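Local coordinates for protein 2-C-methyl-D-erythritol 4-phosphate cytidylyltransferase (Anaerococcus prevotii, PDB 4KT7) that probably transfers a cytidylyl group from CTP to 2-C-methyl-D-erythritol 4-phosphate, releasing diphosphate, in the DXP route to isoprenoids, at residues 84-96 / 180-193. Numbering follows the deposited sequence.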
loop_
_atom_site.group_PDB
_atom_site.type_symbol
_atom_site.label_atom_id
_atom_site.label_comp_id
_atom_site.label_asym_id
_atom_site.label_seq_id
_atom_site.Cartn_x
_atom_site.Cartn_y
_atom_site.Cartn_z
ATOM N N GLY A 84 -28.556 0.450 1.312
ATOM C CA GLY A 84 -27.619 0.055 0.270
ATOM C C GLY A 84 -28.034 -1.256 -0.381
ATOM O O GLY A 84 -29.150 -1.719 -0.185
ATOM N N SER A 85 -27.147 -1.865 -1.156
ATOM C CA SER A 85 -27.501 -3.110 -1.825
ATOM C C SER A 85 -26.429 -4.169 -1.601
ATOM O O SER A 85 -25.802 -4.192 -0.542
ATOM C CB SER A 85 -27.755 -2.875 -3.311
ATOM O OG SER A 85 -28.312 -4.034 -3.905
ATOM N N THR A 86 -26.214 -5.039 -2.587
ATOM C CA THR A 86 -25.344 -6.200 -2.377
ATOM C C THR A 86 -23.901 -6.066 -2.902
ATOM O O THR A 86 -23.096 -6.976 -2.720
ATOM C CB THR A 86 -25.951 -7.481 -2.972
ATOM O OG1 THR A 86 -26.394 -7.192 -4.298
ATOM C CG2 THR A 86 -27.131 -7.980 -2.119
ATOM N N THR A 87 -23.581 -4.967 -3.583
ATOM C CA THR A 87 -22.188 -4.678 -3.949
ATOM C C THR A 87 -21.935 -3.204 -3.714
ATOM O O THR A 87 -22.892 -2.433 -3.576
ATOM C CB THR A 87 -21.851 -4.994 -5.431
ATOM O OG1 THR A 87 -22.599 -4.131 -6.295
ATOM C CG2 THR A 87 -22.147 -6.457 -5.784
ATOM N N ARG A 88 -20.660 -2.811 -3.685
ATOM C CA ARG A 88 -20.304 -1.398 -3.553
ATOM C C ARG A 88 -21.025 -0.594 -4.609
ATOM O O ARG A 88 -21.577 0.467 -4.318
ATOM C CB ARG A 88 -18.791 -1.177 -3.708
ATOM C CG ARG A 88 -18.324 0.263 -3.406
ATOM C CD ARG A 88 -16.909 0.537 -3.930
ATOM N NE ARG A 88 -16.807 0.375 -5.379
ATOM C CZ ARG A 88 -17.249 1.268 -6.267
ATOM N NH1 ARG A 88 -17.844 2.384 -5.854
ATOM N NH2 ARG A 88 -17.112 1.042 -7.570
ATOM N N GLU A 89 -21.029 -1.098 -5.844
ATOM C CA GLU A 89 -21.579 -0.342 -6.947
ATOM C C GLU A 89 -23.099 -0.173 -6.848
ATOM O O GLU A 89 -23.629 0.913 -7.062
ATOM C CB GLU A 89 -21.195 -0.982 -8.290
ATOM C CG GLU A 89 -19.712 -0.826 -8.635
ATOM C CD GLU A 89 -18.841 -1.845 -7.936
ATOM O OE1 GLU A 89 -19.364 -2.919 -7.554
ATOM O OE2 GLU A 89 -17.633 -1.569 -7.753
ATOM N N LEU A 90 -23.800 -1.255 -6.548
ATOM C CA LEU A 90 -25.250 -1.189 -6.404
ATOM C C LEU A 90 -25.639 -0.287 -5.237
ATOM O O LEU A 90 -26.651 0.426 -5.290
ATOM C CB LEU A 90 -25.834 -2.583 -6.232
ATOM C CG LEU A 90 -25.824 -3.493 -7.473
ATOM C CD1 LEU A 90 -26.171 -4.917 -7.049
ATOM C CD2 LEU A 90 -26.818 -3.016 -8.494
ATOM N N SER A 91 -24.823 -0.300 -4.189
ATOM C CA SER A 91 -24.995 0.640 -3.094
ATOM C C SER A 91 -24.837 2.095 -3.551
ATOM O O SER A 91 -25.671 2.957 -3.241
ATOM C CB SER A 91 -24.009 0.319 -1.972
ATOM O OG SER A 91 -24.436 -0.862 -1.298
ATOM N N THR A 92 -23.778 2.375 -4.296
ATOM C CA THR A 92 -23.549 3.725 -4.792
ATOM C C THR A 92 -24.737 4.196 -5.644
ATOM O O THR A 92 -25.192 5.337 -5.525
ATOM C CB THR A 92 -22.250 3.747 -5.592
ATOM O OG1 THR A 92 -21.193 3.409 -4.687
ATOM C CG2 THR A 92 -21.994 5.122 -6.239
ATOM N N PHE A 93 -25.271 3.303 -6.467
ATOM C CA PHE A 93 -26.403 3.666 -7.315
ATOM C C PHE A 93 -27.651 4.011 -6.526
ATOM O O PHE A 93 -28.403 4.909 -6.921
ATOM C CB PHE A 93 -26.728 2.569 -8.312
ATOM C CG PHE A 93 -27.616 3.024 -9.434
ATOM C CD1 PHE A 93 -27.189 4.000 -10.308
ATOM C CD2 PHE A 93 -28.875 2.476 -9.606
ATOM C CE1 PHE A 93 -28.004 4.427 -11.358
ATOM C CE2 PHE A 93 -29.697 2.890 -10.645
ATOM C CZ PHE A 93 -29.260 3.870 -11.515
ATOM N N GLU A 94 -27.892 3.317 -5.416
ATOM C CA GLU A 94 -29.010 3.697 -4.547
ATOM C C GLU A 94 -28.765 5.110 -4.024
ATOM O O GLU A 94 -29.701 5.903 -3.868
ATOM C CB GLU A 94 -29.149 2.748 -3.351
ATOM C CG GLU A 94 -29.637 1.359 -3.668
ATOM C CD GLU A 94 -30.937 1.365 -4.454
ATOM O OE1 GLU A 94 -31.960 1.886 -3.940
ATOM O OE2 GLU A 94 -30.929 0.853 -5.593
ATOM N N GLY A 95 -27.500 5.419 -3.736
ATOM C CA GLY A 95 -27.140 6.755 -3.287
ATOM C C GLY A 95 -27.393 7.757 -4.407
ATOM O O GLY A 95 -27.953 8.826 -4.161
ATOM N N LEU A 96 -26.983 7.420 -5.630
ATOM C CA LEU A 96 -27.158 8.318 -6.779
ATOM C C LEU A 96 -28.617 8.562 -7.132
ATOM O O LEU A 96 -28.976 9.669 -7.560
ATOM C CB LEU A 96 -26.438 7.789 -8.020
ATOM C CG LEU A 96 -24.903 7.766 -8.000
ATOM C CD1 LEU A 96 -24.415 6.889 -9.141
ATOM C CD2 LEU A 96 -24.312 9.182 -8.150
ATOM N N TYR A 180 -23.031 5.098 -14.713
ATOM C CA TYR A 180 -23.551 4.057 -13.836
ATOM C C TYR A 180 -24.638 3.226 -14.507
ATOM O O TYR A 180 -24.679 1.990 -14.367
ATOM C CB TYR A 180 -24.015 4.644 -12.492
ATOM C CG TYR A 180 -23.097 4.233 -11.367
ATOM C CD1 TYR A 180 -21.943 4.944 -11.094
ATOM C CD2 TYR A 180 -23.347 3.080 -10.634
ATOM C CE1 TYR A 180 -21.075 4.549 -10.074
ATOM C CE2 TYR A 180 -22.491 2.670 -9.630
ATOM C CZ TYR A 180 -21.355 3.406 -9.357
ATOM O OH TYR A 180 -20.502 2.993 -8.357
ATOM N N GLU A 181 -25.506 3.884 -15.266
ATOM C CA GLU A 181 -26.515 3.135 -16.007
ATOM C C GLU A 181 -25.878 2.233 -17.059
ATOM O O GLU A 181 -26.314 1.103 -17.242
ATOM C CB GLU A 181 -27.519 4.085 -16.645
ATOM C CG GLU A 181 -28.324 4.839 -15.621
ATOM C CD GLU A 181 -29.449 5.651 -16.250
ATOM O OE1 GLU A 181 -29.148 6.640 -16.966
ATOM O OE2 GLU A 181 -30.630 5.292 -16.028
ATOM N N LYS A 182 -24.846 2.727 -17.741
ATOM C CA LYS A 182 -24.070 1.897 -18.661
ATOM C C LYS A 182 -23.416 0.716 -17.951
ATOM O O LYS A 182 -23.408 -0.401 -18.460
ATOM C CB LYS A 182 -22.976 2.718 -19.340
ATOM C CG LYS A 182 -23.461 3.585 -20.480
ATOM C CD LYS A 182 -22.317 4.416 -21.021
ATOM C CE LYS A 182 -22.640 4.936 -22.399
ATOM N NZ LYS A 182 -22.883 3.826 -23.384
ATOM N N TYR A 183 -22.858 0.970 -16.777
ATOM C CA TYR A 183 -22.244 -0.099 -15.985
ATOM C C TYR A 183 -23.237 -1.190 -15.608
ATOM O O TYR A 183 -22.934 -2.384 -15.703
ATOM C CB TYR A 183 -21.610 0.472 -14.718
ATOM C CG TYR A 183 -21.039 -0.594 -13.810
ATOM C CD1 TYR A 183 -19.864 -1.261 -14.145
ATOM C CD2 TYR A 183 -21.675 -0.947 -12.628
ATOM C CE1 TYR A 183 -19.338 -2.241 -13.325
ATOM C CE2 TYR A 183 -21.153 -1.934 -11.800
ATOM C CZ TYR A 183 -19.985 -2.576 -12.153
ATOM O OH TYR A 183 -19.454 -3.554 -11.337
ATOM N N LEU A 184 -24.418 -0.784 -15.158
ATOM C CA LEU A 184 -25.453 -1.738 -14.776
ATOM C C LEU A 184 -25.897 -2.575 -15.954
ATOM O O LEU A 184 -26.222 -3.751 -15.808
ATOM C CB LEU A 184 -26.661 -1.011 -14.177
ATOM C CG LEU A 184 -26.342 -0.335 -12.847
ATOM C CD1 LEU A 184 -27.460 0.629 -12.444
ATOM C CD2 LEU A 184 -26.115 -1.371 -11.774
ATOM N N ALA A 185 -25.909 -1.978 -17.136
ATOM C CA ALA A 185 -26.355 -2.720 -18.302
ATOM C C ALA A 185 -25.224 -3.558 -18.883
ATOM O O ALA A 185 -25.433 -4.257 -19.857
ATOM C CB ALA A 185 -26.908 -1.783 -19.348
ATOM N N SER A 186 -24.036 -3.494 -18.280
ATOM C CA SER A 186 -22.864 -4.192 -18.817
ATOM C C SER A 186 -22.461 -5.406 -17.991
ATOM O O SER A 186 -23.034 -5.678 -16.930
ATOM C CB SER A 186 -21.670 -3.244 -18.869
ATOM O OG SER A 186 -21.058 -3.134 -17.585
ATOM N N GLU A 187 -21.452 -6.123 -18.479
ATOM C CA GLU A 187 -20.868 -7.231 -17.732
ATOM C C GLU A 187 -19.434 -6.917 -17.266
ATOM O O GLU A 187 -18.644 -7.823 -17.001
ATOM C CB GLU A 187 -20.912 -8.521 -18.566
ATOM C CG GLU A 187 -22.304 -8.910 -19.092
ATOM C CD GLU A 187 -23.209 -9.553 -18.039
ATOM O OE1 GLU A 187 -23.887 -10.556 -18.361
ATOM O OE2 GLU A 187 -23.267 -9.050 -16.896
ATOM N N PHE A 188 -19.114 -5.626 -17.170
ATOM C CA PHE A 188 -17.832 -5.161 -16.654
ATOM C C PHE A 188 -17.787 -5.222 -15.123
ATOM O O PHE A 188 -18.814 -5.034 -14.448
ATOM C CB PHE A 188 -17.596 -3.702 -17.072
ATOM C CG PHE A 188 -17.387 -3.507 -18.556
ATOM C CD1 PHE A 188 -16.592 -4.385 -19.287
ATOM C CD2 PHE A 188 -17.977 -2.435 -19.216
ATOM C CE1 PHE A 188 -16.390 -4.200 -20.651
ATOM C CE2 PHE A 188 -17.780 -2.245 -20.583
ATOM C CZ PHE A 188 -16.988 -3.131 -21.299
ATOM N N LYS A 189 -16.593 -5.462 -14.583
ATOM C CA LYS A 189 -16.342 -5.288 -13.152
ATOM C C LYS A 189 -15.285 -4.193 -12.967
ATOM O O LYS A 189 -14.228 -4.237 -13.591
ATOM C CB LYS A 189 -15.914 -6.617 -12.521
ATOM C CG LYS A 189 -15.226 -7.570 -13.495
ATOM C CD LYS A 189 -15.238 -9.014 -12.986
ATOM C CE LYS A 189 -14.342 -9.918 -13.842
ATOM N NZ LYS A 189 -14.561 -11.370 -13.562
ATOM N N VAL A 190 -15.587 -3.188 -12.145
ATOM C CA VAL A 190 -14.675 -2.065 -11.967
ATOM C C VAL A 190 -13.961 -2.102 -10.620
ATOM O O VAL A 190 -14.485 -2.636 -9.639
ATOM C CB VAL A 190 -15.395 -0.701 -12.109
ATOM C CG1 VAL A 190 -16.092 -0.607 -13.449
ATOM C CG2 VAL A 190 -16.375 -0.498 -10.973
ATOM N N THR A 191 -12.755 -1.541 -10.585
ATOM C CA THR A 191 -12.014 -1.411 -9.334
ATOM C C THR A 191 -12.559 -0.234 -8.526
ATOM O O THR A 191 -12.551 -0.272 -7.300
ATOM C CB THR A 191 -10.504 -1.219 -9.572
ATOM O OG1 THR A 191 -10.282 -0.075 -10.419
ATOM C CG2 THR A 191 -9.915 -2.457 -10.215
ATOM N N ASP A 192 -13.016 0.811 -9.224
ATOM C CA ASP A 192 -13.608 1.977 -8.574
ATOM C C ASP A 192 -14.407 2.744 -9.605
ATOM O O ASP A 192 -14.342 2.422 -10.797
ATOM C CB ASP A 192 -12.519 2.882 -8.004
ATOM C CG ASP A 192 -11.741 3.598 -9.087
ATOM O OD1 ASP A 192 -11.026 2.918 -9.872
ATOM O OD2 ASP A 192 -11.825 4.846 -9.159
ATOM N N ASP A 193 -15.149 3.760 -9.168
ATOM C CA ASP A 193 -16.050 4.450 -10.087
ATOM C C ASP A 193 -15.309 5.146 -11.213
ATOM O O ASP A 193 -15.840 5.272 -12.311
ATOM C CB ASP A 193 -16.924 5.484 -9.365
ATOM C CG ASP A 193 -17.815 4.867 -8.310
ATOM O OD1 ASP A 193 -18.245 3.706 -8.489
ATOM O OD2 ASP A 193 -18.100 5.556 -7.304
#
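The Y180 ring takes L96 CD1 over one face, 4.0 Å from its centroid and offset toward the rim, while E89 O lies at its edge, 3.3 Å from Y180 CE2. L184 CD1 lies over one face of the F93 ring, 3.6 Å from its centroid and 9° off the normal, a CH-pi contact. T92 CG2, turned anti to its own backbone N, presses on Y180 OH. Y180 is thus a knob in the hole formed by E89, T92, F93 and L96, as helix 180-184 crosses helix 88-96 at -141°. In this GT-A-type cytidylyltransferase fold, helix 88-96 packs on the central sheet through T92 and L96, which touch strand 10-16, while D193 meets strand 168-172. At the N-terminal end of helix 88-96, R88 bends at chi3 (60°) and grips D193 OD1 end-on: NH1 and NH2 each donate to it at 3.0 Å, from one face of the carboxylate, with OD1 in the guanidinium plane. V190 CG2 also lies at the guanidinium edge, near its plane, and E89 OE2 forms a salt bridge to R88 NH2 (2.7 Å), though the hydrogen bond within it is weak. A methionine in place of R88 would probably leave the buried D193 carboxylate without its countercharge. E89 CB and CG rest against Y183 CE2, both at 3.6 Å.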